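Local coordinates for malonyl CoA-acyl carrier protein transacylase (PDB 4RR5) that transfers the malonyl group from malonyl-CoA to the holo acyl carrier protein, a step that supplies fatty acid biosynthesis, at residues Arg229-Glu232 against Lys233-Gln237. Numbering follows the deposited sequence.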
loop_
_atom_site.group_PDB
_atom_site.type_symbol
_atom_site.label_atom_id
_atom_site.label_comp_id
_atom_site.label_asym_id
_atom_site.label_seq_id
_atom_site.Cartn_x
_atom_site.Cartn_y
_atom_site.Cartn_z
ATOM N N ARG A 229 0.839 0.720 -19.283
ATOM C CA ARG A 229 1.682 -0.247 -18.612
ATOM C C ARG A 229 1.336 -0.241 -17.113
ATOM O O ARG A 229 1.263 -1.305 -16.485
ATOM C CB ARG A 229 3.161 0.056 -18.853
ATOM C CG ARG A 229 4.130 -0.910 -18.143
ATOM C CD ARG A 229 3.968 -2.392 -18.567
ATOM N NE ARG A 229 4.962 -3.227 -17.889
ATOM C CZ ARG A 229 4.685 -4.308 -17.162
ATOM N NH1 ARG A 229 3.437 -4.734 -17.024
ATOM N NH2 ARG A 229 5.667 -4.973 -16.574
ATOM N N LEU A 230 1.095 0.953 -16.558
ATOM C CA LEU A 230 0.732 1.102 -15.142
ATOM C C LEU A 230 -0.600 0.421 -14.796
ATOM O O LEU A 230 -0.701 -0.254 -13.776
ATOM C CB LEU A 230 0.676 2.577 -14.755
ATOM C CG LEU A 230 2.019 3.284 -14.604
ATOM C CD1 LEU A 230 1.789 4.684 -14.104
ATOM C CD2 LEU A 230 2.943 2.550 -13.667
ATOM N N LYS A 231 -1.609 0.594 -15.644
ATOM C CA LYS A 231 -2.864 -0.133 -15.485
ATOM C C LYS A 231 -2.639 -1.644 -15.520
ATOM O O LYS A 231 -3.180 -2.398 -14.693
ATOM C CB LYS A 231 -3.872 0.252 -16.567
ATOM C CG LYS A 231 -5.273 -0.247 -16.250
ATOM C CD LYS A 231 -6.211 -0.220 -17.448
ATOM C CE LYS A 231 -6.330 1.170 -18.047
ATOM N NZ LYS A 231 -7.614 1.307 -18.795
ATOM N N GLU A 232 -1.832 -2.082 -16.480
ATOM C CA GLU A 232 -1.486 -3.493 -16.612
ATOM C C GLU A 232 -0.847 -3.994 -15.321
ATOM O O GLU A 232 -1.275 -4.991 -14.769
ATOM C CB GLU A 232 -0.546 -3.714 -17.802
ATOM C CG GLU A 232 -0.339 -5.183 -18.191
ATOM C CD GLU A 232 0.965 -5.428 -18.957
ATOM O OE1 GLU A 232 1.483 -4.497 -19.621
ATOM O OE2 GLU A 232 1.483 -6.562 -18.872
ATOM N N LYS A 233 0.165 -3.295 -14.835
ATOM C CA LYS A 233 0.793 -3.664 -13.575
ATOM C C LYS A 233 -0.201 -3.634 -12.390
ATOM O O LYS A 233 -0.120 -4.453 -11.474
ATOM C CB LYS A 233 1.967 -2.735 -13.281
ATOM C CG LYS A 233 3.037 -2.673 -14.356
ATOM C CD LYS A 233 4.198 -1.855 -13.837
ATOM C CE LYS A 233 5.339 -1.731 -14.810
ATOM N NZ LYS A 233 6.561 -1.402 -14.029
ATOM N N LEU A 234 -1.131 -2.682 -12.403
ATOM C CA LEU A 234 -2.082 -2.561 -11.308
ATOM C C LEU A 234 -3.092 -3.718 -11.347
ATOM O O LEU A 234 -3.396 -4.337 -10.328
ATOM C CB LEU A 234 -2.788 -1.209 -11.369
ATOM C CG LEU A 234 -3.797 -0.943 -10.253
ATOM C CD1 LEU A 234 -3.062 -0.789 -8.914
ATOM C CD2 LEU A 234 -4.660 0.281 -10.557
ATOM N N ILE A 235 -3.593 -4.010 -12.541
ATOM C CA ILE A 235 -4.485 -5.146 -12.759
ATOM C C ILE A 235 -3.862 -6.446 -12.270
ATOM O O ILE A 235 -4.555 -7.317 -11.742
ATOM C CB ILE A 235 -4.862 -5.274 -14.256
ATOM C CG1 ILE A 235 -5.922 -4.223 -14.612
ATOM C CG2 ILE A 235 -5.354 -6.692 -14.592
ATOM C CD1 ILE A 235 -6.268 -4.186 -16.061
ATOM N N GLN A 236 -2.546 -6.561 -12.420
ATOM C CA GLN A 236 -1.822 -7.737 -11.956
ATOM C C GLN A 236 -1.556 -7.748 -10.438
ATOM O O GLN A 236 -1.166 -8.772 -9.872
ATOM C CB GLN A 236 -0.506 -7.847 -12.717
ATOM C CG GLN A 236 -0.703 -8.272 -14.160
ATOM C CD GLN A 236 0.528 -8.053 -15.015
ATOM O OE1 GLN A 236 1.579 -7.651 -14.519
ATOM N NE2 GLN A 236 0.406 -8.319 -16.309
ATOM N N GLN A 237 -1.792 -6.621 -9.775
ATOM C CA GLN A 237 -1.316 -6.451 -8.411
ATOM C C GLN A 237 -2.037 -7.329 -7.399
ATOM O O GLN A 237 -1.437 -7.783 -6.429
ATOM C CB GLN A 237 -1.449 -4.993 -7.991
ATOM C CG GLN A 237 -0.932 -4.701 -6.595
ATOM C CD GLN A 237 -1.597 -3.495 -6.007
ATOM O OE1 GLN A 237 -2.829 -3.381 -6.046
ATOM N NE2 GLN A 237 -0.799 -2.574 -5.476
#
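Arg229 and Lys233, one turn apart on the alpha-helix 227-235, show how two like-charged side chains can share a helix flank when their cations face different groups: the carboxylates of Asp220 and Glu232 for Arg229, the backbone carbonyl of Asp220 for Lys233. The two side chains cross at about a right angle. Arg229 leaves the helix with CG opposite its own N (chi1 179°) and then bends at chi2 (60°), which turns the guanidinium back over the lysine. Lys233, extended beyond CG, runs beneath one face of that group, its CE 3.4 Å from Arg229 NE and its CG equally near NH1. The contact is thus made by methylenes, while Lys233 NZ stays 4.5 Å from Arg229 NH2. The Asp220 carboxylate forms a salt bridge with NH2 of Arg229, and its carbonyl O accepts a hydrogen bond from NZ of Lys233.

Arg229 NH1 also makes a salt bridge with Glu232 OE2 at 3.3 Å. An alanine in place of Arg229 would probably leave both carboxylates without this cation and uncover the aliphatic stem of Lys233.

Beneath these side chains the i to i+4 bonds run on, from Lys233 N to Arg229 O (2.8 Å) and from Ile235 N to Lys231 O (2.7 Å). Lys231 and Ile235 run side by side, and Ile235 packs on helix 193-204. Gln237 NE2 donates to the carbonyl O of Ser88, a probable active-site residue. At the outer edge Glu232 and Gln236 also run alongside each other, their carboxylate and amide planes 90° apart, and Gln236 NE2 reaches Glu232 OE2 in a weak, bent hydrogen bond of 3.3 Å.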